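Local coordinates for protease Do-like 2, chloroplastic (PDB 4FLN), which carries out, as a chloroplast serine protease, the primary cleavage of the photodamaged D1 protein of photosystem II, at residues Leu258-Glu263 against Leu280-Glu285; Lys292-Gly297 against Ile339-Ala344. All coordinates share one frame; numbering follows the deposited sequence.

Contact 1. Residues Leu258-Glu263 against Leu280-Glu285; sequences LLQKLE and LVRRVE
Leu258 O is gripped by two backbone N-H groups of the facing strand. Arg282 N approaches Leu258 O nearly along the C=O axis at 2.7 Å, and Arg283 N adds a weak bond to it at 3.3 Å. Two consecutive residues thus face Leu258, which defines a classic beta bulge in this antiparallel pair of the first PDZ domain. Leu258 N in turn donates to Arg283 O at 2.7 Å, 26° out of the carbonyl plane. Beyond the bulge the pairing is regular: Gln260 and Leu280 form a hydrogen-bonded pair, both bonds lying in the carbonyl planes, and Gln260 N reaches Leu280 O at 2.8 Å.

The bulge turns the CB of Arg282 toward Leu258-Glu263, where it meets Leu258 CD1 at 3.8 Å. Chi1 (-64°) and the bend at chi2 then bring CG and CD alongside Gln260, with Arg282 CD 3.2 Å from Gln260 OE1. Gln260, extended with CG anti to its backbone N, runs in the same direction, amide and guanidinium planes 85° apart. Its NE2 bonds Val474 O of a second subunit.

Leu262 CD2 comes crosswise onto Leu280 CB at 3.5 Å. Every hydrogen bond between the two segments is main-chain to main-chain, while the side chains add apolar cover, and the strand edge at Leu259 hydrogen-bonds a bound peptide, as expected of a PDZ ligand groove.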
loop_
_atom_site.group_PDB
_atom_site.type_symbol
_atom_site.label_atom_id
_atom_site.label_comp_id
_atom_site.label_asym_id
_atom_site.label_seq_id
_atom_site.Cartn_x
_atom_site.Cartn_y
_atom_site.Cartn_z
ATOM N N LEU B 258 -13.135 -12.674 -37.189
ATOM C CA LEU B 258 -12.826 -13.198 -35.852
ATOM C C LEU B 258 -12.579 -14.709 -35.911
ATOM O O LEU B 258 -13.509 -15.484 -36.117
ATOM C CB LEU B 258 -13.990 -12.900 -34.906
ATOM C CG LEU B 258 -13.841 -12.859 -33.380
ATOM C CD1 LEU B 258 -14.767 -13.880 -32.715
ATOM C CD2 LEU B 258 -12.408 -13.055 -32.938
ATOM N N LEU B 259 -11.329 -15.115 -35.697
ATOM C CA LEU B 259 -10.872 -16.494 -35.954
ATOM C C LEU B 259 -10.740 -17.418 -34.735
ATOM O O LEU B 259 -10.384 -16.998 -33.635
ATOM C CB LEU B 259 -9.529 -16.471 -36.690
ATOM C CG LEU B 259 -9.541 -15.689 -37.995
ATOM C CD1 LEU B 259 -8.131 -15.489 -38.484
ATOM C CD2 LEU B 259 -10.402 -16.416 -39.035
ATOM N N GLN B 260 -11.026 -18.690 -34.948
ATOM C CA GLN B 260 -10.800 -19.693 -33.920
ATOM C C GLN B 260 -9.754 -20.700 -34.418
ATOM O O GLN B 260 -9.827 -21.162 -35.560
ATOM C CB GLN B 260 -12.114 -20.394 -33.559
ATOM C CG GLN B 260 -11.999 -21.382 -32.429
ATOM C CD GLN B 260 -13.330 -22.011 -32.027
ATOM O OE1 GLN B 260 -14.354 -21.327 -31.893
ATOM N NE2 GLN B 260 -13.315 -23.328 -31.819
ATOM N N LYS B 261 -8.773 -21.017 -33.572
ATOM C CA LYS B 261 -7.787 -22.054 -33.886
ATOM C C LYS B 261 -8.455 -23.436 -33.939
ATOM O O LYS B 261 -9.369 -23.707 -33.159
ATOM C CB LYS B 261 -6.650 -22.038 -32.853
ATOM C CG LYS B 261 -5.671 -20.870 -33.005
ATOM C CD LYS B 261 -4.780 -20.701 -31.784
ATOM C CE LYS B 261 -4.162 -19.287 -31.708
ATOM N NZ LYS B 261 -2.907 -19.082 -32.514
ATOM N N LEU B 262 -8.036 -24.303 -34.863
ATOM C CA LEU B 262 -8.547 -25.669 -34.810
ATOM C C LEU B 262 -7.415 -26.611 -34.461
ATOM O O LEU B 262 -6.737 -27.137 -35.340
ATOM C CB LEU B 262 -9.084 -26.063 -36.186
ATOM C CG LEU B 262 -9.854 -24.977 -36.942
ATOM C CD1 LEU B 262 -10.007 -25.337 -38.404
ATOM C CD2 LEU B 262 -11.208 -24.748 -36.296
ATOM N N GLU B 263 -7.265 -26.862 -33.164
ATOM C CA GLU B 263 -6.367 -27.872 -32.633
ATOM C C GLU B 263 -7.084 -29.215 -32.493
ATOM O O GLU B 263 -6.540 -30.269 -32.808
ATOM C CB GLU B 263 -5.769 -27.401 -31.306
ATOM C CG GLU B 263 -4.768 -28.352 -30.667
ATOM C CD GLU B 263 -4.207 -27.802 -29.364
ATOM O OE1 GLU B 263 -3.614 -28.584 -28.584
ATOM O OE2 GLU B 263 -4.363 -26.580 -29.127
ATOM N N LEU B 280 -11.005 -21.326 -38.154
ATOM C CA LEU B 280 -12.455 -21.198 -38.329
ATOM C C LEU B 280 -12.946 -19.752 -38.178
ATOM O O LEU B 280 -12.548 -19.044 -37.255
ATOM C CB LEU B 280 -13.182 -22.106 -37.341
ATOM C CG LEU B 280 -14.710 -22.209 -37.365
ATOM C CD1 LEU B 280 -15.235 -22.635 -38.728
ATOM C CD2 LEU B 280 -15.186 -23.186 -36.294
ATOM N N VAL B 281 -13.809 -19.315 -39.091
ATOM C CA VAL B 281 -14.326 -17.966 -39.020
ATOM C C VAL B 281 -15.519 -17.942 -38.084
ATOM O O VAL B 281 -16.548 -18.563 -38.347
ATOM C CB VAL B 281 -14.785 -17.496 -40.402
ATOM C CG1 VAL B 281 -15.437 -16.110 -40.310
ATOM C CG2 VAL B 281 -13.612 -17.491 -41.348
ATOM N N ARG B 282 -15.339 -17.263 -36.958
ATOM C CA ARG B 282 -16.366 -17.119 -35.931
ATOM C C ARG B 282 -17.304 -15.926 -36.106
ATOM O O ARG B 282 -18.485 -15.999 -35.790
ATOM C CB ARG B 282 -15.723 -17.128 -34.544
ATOM C CG ARG B 282 -15.040 -18.453 -34.210
ATOM C CD ARG B 282 -16.051 -19.576 -33.972
ATOM N NE ARG B 282 -16.671 -20.029 -35.208
ATOM C CZ ARG B 282 -17.876 -20.582 -35.283
ATOM N NH1 ARG B 282 -18.597 -20.745 -34.188
ATOM N NH2 ARG B 282 -18.360 -20.965 -36.458
ATOM N N ARG B 283 -16.750 -14.813 -36.571
ATOM C CA ARG B 283 -17.518 -13.590 -36.742
ATOM C C ARG B 283 -16.875 -12.730 -37.825
ATOM O O ARG B 283 -15.670 -12.823 -38.068
ATOM C CB ARG B 283 -17.593 -12.805 -35.428
ATOM C CG ARG B 283 -18.997 -12.439 -35.000
ATOM C CD ARG B 283 -19.558 -13.443 -34.000
ATOM N NE ARG B 283 -20.892 -13.930 -34.362
ATOM C CZ ARG B 283 -22.035 -13.422 -33.908
ATOM N NH1 ARG B 283 -22.030 -12.389 -33.073
ATOM N NH2 ARG B 283 -23.188 -13.950 -34.297
ATOM N N VAL B 284 -17.687 -11.897 -38.468
ATOM C CA VAL B 284 -17.213 -10.958 -39.477
ATOM C C VAL B 284 -17.678 -9.550 -39.121
ATOM O O VAL B 284 -18.755 -9.368 -38.556
ATOM C CB VAL B 284 -17.763 -11.314 -40.870
ATOM C CG1 VAL B 284 -17.235 -12.650 -41.316
ATOM C CG2 VAL B 284 -19.277 -11.351 -40.837
ATOM N N GLU B 285 -16.861 -8.557 -39.445
ATOM C CA GLU B 285 -17.258 -7.165 -39.276
ATOM C C GLU B 285 -18.171 -6.684 -40.410
ATOM O O GLU B 285 -17.811 -6.739 -41.584
ATOM C CB GLU B 285 -16.032 -6.264 -39.172
ATOM C CG GLU B 285 -15.442 -6.174 -37.783
ATOM C CD GLU B 285 -14.169 -5.353 -37.754
ATOM O OE1 GLU B 285 -14.185 -4.201 -38.253
ATOM O OE2 GLU B 285 -13.148 -5.868 -37.245
#

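Contact 2. Residues Lys292-Gly297 against Ile339-Ala344; sequences KVLKEG and IGIIRA
Arg343 and Lys295 cross at about a right angle where the loop Lys292-Gly297 of the PDZ fold passes the end of strand 336-343. Arg343 starts with CG anti to its backbone N (chi1 176°) and bends at chi3 (-66°), which swings the guanidinium across to the loop. The extended Lys295 covers one face of that group, with CE over its centre and 3.8 Å from Arg343 CZ. It is the aliphatic part of the lysine that lies over the face, although the like charges also lie close, with Lys295 NZ 4.0 Å from Arg343 NH1. A salt bridge from Arg343 NH2 to Asp298, outside both segments, probably offsets this repulsion.

In the guanidinium plane, Arg343 NH2 bonds Val293 O at 2.8 Å, and this bond lies in the carbonyl plane too. An alanine at Arg343 would remove this bond and the link to Asp298, and would probably loosen the loop against the strand. Deeper in, Leu294 and Ile341 cross obliquely, with Leu294 CD2 3.9 Å from Ile341 CG1. Gly297 adopts a positive phi (104°), at which a side chain would strike the preceding carbonyl. A water lies 2.6 Å from Gly297 O and 3.0 Å from Ile342 O, bridging loop and strand.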
loop_
_atom_site.group_PDB
_atom_site.type_symbol
_atom_site.label_atom_id
_atom_site.label_comp_id
_atom_site.label_asym_id
_atom_site.label_seq_id
_atom_site.Cartn_x
_atom_site.Cartn_y
_atom_site.Cartn_z
ATOM N N LYS B 292 -19.631 -9.930 -46.814
ATOM C CA LYS B 292 -20.317 -10.050 -48.090
ATOM C C LYS B 292 -19.755 -11.271 -48.802
ATOM O O LYS B 292 -20.303 -11.731 -49.792
ATOM C CB LYS B 292 -20.131 -8.793 -48.938
ATOM C CG LYS B 292 -20.970 -7.613 -48.486
ATOM C CD LYS B 292 -20.661 -6.383 -49.318
ATOM C CE LYS B 292 -21.913 -5.805 -49.964
ATOM N NZ LYS B 292 -22.612 -4.824 -49.085
ATOM N N VAL B 293 -18.675 -11.806 -48.248
ATOM C CA VAL B 293 -17.844 -12.811 -48.894
ATOM C C VAL B 293 -17.681 -14.057 -48.020
ATOM O O VAL B 293 -17.907 -15.168 -48.487
ATOM C CB VAL B 293 -16.448 -12.248 -49.251
ATOM C CG1 VAL B 293 -15.688 -13.237 -50.110
ATOM C CG2 VAL B 293 -16.572 -10.910 -49.958
ATOM N N LEU B 294 -17.150 -13.871 -46.809
ATOM C CA LEU B 294 -17.077 -14.925 -45.785
ATOM C C LEU B 294 -18.349 -15.106 -44.925
ATOM O O LEU B 294 -19.152 -14.180 -44.794
ATOM C CB LEU B 294 -15.853 -14.711 -44.900
ATOM C CG LEU B 294 -14.569 -14.571 -45.713
ATOM C CD1 LEU B 294 -13.391 -14.316 -44.815
ATOM C CD2 LEU B 294 -14.344 -15.817 -46.539
ATOM N N LYS B 295 -18.516 -16.300 -44.348
ATOM C CA LYS B 295 -19.595 -16.584 -43.398
ATOM C C LYS B 295 -19.080 -17.359 -42.190
ATOM O O LYS B 295 -18.079 -18.067 -42.286
ATOM C CB LYS B 295 -20.684 -17.432 -44.052
ATOM C CG LYS B 295 -21.069 -17.002 -45.442
ATOM C CD LYS B 295 -21.959 -18.039 -46.099
ATOM C CE LYS B 295 -22.230 -17.671 -47.544
ATOM N NZ LYS B 295 -22.840 -18.803 -48.295
ATOM N N GLU B 296 -19.779 -17.256 -41.060
ATOM C CA GLU B 296 -19.442 -18.080 -39.906
ATOM C C GLU B 296 -19.419 -19.526 -40.357
ATOM O O GLU B 296 -20.355 -19.987 -41.002
ATOM C CB GLU B 296 -20.491 -17.959 -38.803
ATOM C CG GLU B 296 -21.007 -16.564 -38.516
ATOM C CD GLU B 296 -22.162 -16.585 -37.524
ATOM O OE1 GLU B 296 -22.496 -15.517 -36.969
ATOM O OE2 GLU B 296 -22.734 -17.674 -37.301
ATOM N N GLY B 297 -18.364 -20.251 -40.015
ATOM C CA GLY B 297 -18.283 -21.650 -40.391
ATOM C C GLY B 297 -17.331 -21.884 -41.549
ATOM O O GLY B 297 -17.008 -23.025 -41.884
ATOM N N ILE B 339 -8.306 -15.572 -51.164
ATOM C CA ILE B 339 -8.381 -16.403 -49.980
ATOM C C ILE B 339 -9.006 -17.763 -50.274
ATOM O O ILE B 339 -10.153 -17.858 -50.711
ATOM C CB ILE B 339 -9.137 -15.675 -48.851
ATOM C CG1 ILE B 339 -8.411 -14.376 -48.486
ATOM C CG2 ILE B 339 -9.283 -16.571 -47.629
ATOM C CD1 ILE B 339 -9.103 -13.542 -47.425
ATOM N N GLY B 340 -8.214 -18.809 -50.082
ATOM C CA GLY B 340 -8.708 -20.170 -50.123
ATOM C C GLY B 340 -9.539 -20.576 -48.921
ATOM O O GLY B 340 -9.085 -20.512 -47.774
ATOM N N ILE B 341 -10.741 -21.061 -49.194
ATOM C CA ILE B 341 -11.710 -21.333 -48.146
ATOM C C ILE B 341 -12.251 -22.746 -48.244
ATOM O O ILE B 341 -12.265 -23.350 -49.317
ATOM C CB ILE B 341 -12.871 -20.292 -48.210
ATOM C CG1 ILE B 341 -12.836 -19.419 -46.972
ATOM C CG2 ILE B 341 -14.238 -20.937 -48.402
ATOM C CD1 ILE B 341 -11.519 -18.727 -46.808
ATOM N N ILE B 342 -12.671 -23.285 -47.114
ATOM C CA ILE B 342 -13.485 -24.489 -47.121
ATOM C C ILE B 342 -14.841 -24.110 -46.561
ATOM O O ILE B 342 -14.958 -23.704 -45.400
ATOM C CB ILE B 342 -12.868 -25.640 -46.297
ATOM C CG1 ILE B 342 -11.492 -26.018 -46.863
ATOM C CG2 ILE B 342 -13.814 -26.843 -46.274
ATOM C CD1 ILE B 342 -10.844 -27.195 -46.170
ATOM N N ARG B 343 -15.853 -24.211 -47.411
ATOM C CA ARG B 343 -17.224 -23.909 -47.034
ATOM C C ARG B 343 -18.037 -25.183 -47.182
ATOM O O ARG B 343 -17.876 -25.908 -48.156
ATOM C CB ARG B 343 -17.789 -22.790 -47.909
ATOM C CG ARG B 343 -19.251 -22.482 -47.640
ATOM C CD ARG B 343 -19.691 -21.264 -48.405
ATOM N NE ARG B 343 -19.012 -20.074 -47.915
ATOM C CZ ARG B 343 -18.791 -18.985 -48.636
ATOM N NH1 ARG B 343 -19.191 -18.928 -49.901
ATOM N NH2 ARG B 343 -18.156 -17.959 -48.090
ATOM N N ALA B 344 -18.907 -25.462 -46.221
ATOM C CA ALA B 344 -19.501 -26.788 -46.136
ATOM C C ALA B 344 -18.339 -27.768 -46.091
ATOM O O ALA B 344 -17.526 -27.762 -45.145
ATOM C CB ALA B 344 -20.359 -27.066 -47.328
HETATM O O HOH W 1 -16.637 -25.171 -43.378
#

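Contacts 1 and 2 follow one another along the chain and reach the same antiparallel sheet, their centres about 11 Å apart. They meet through strand 279-284 and the loop that follows it: Val281 O lies 3.0 Å from Gly297 N, a probable hydrogen bond, and Arg283 NH2 forms a salt bridge with Glu296 OE1 at 3.2 Å. Leu280 CD1 also packs on Gly297 C at 3.6 Å. Contact 1 borders the bound peptide, whereas contact 2 joins the loop after strand 279-284 to strand 336-343. Asn472 of a second subunit packs against Arg282 and Arg283 as well as Glu296, so both meet the same neighbour in the hexamer. Both lie away from the probable charge relay residues His91, Asp122 and Ser200.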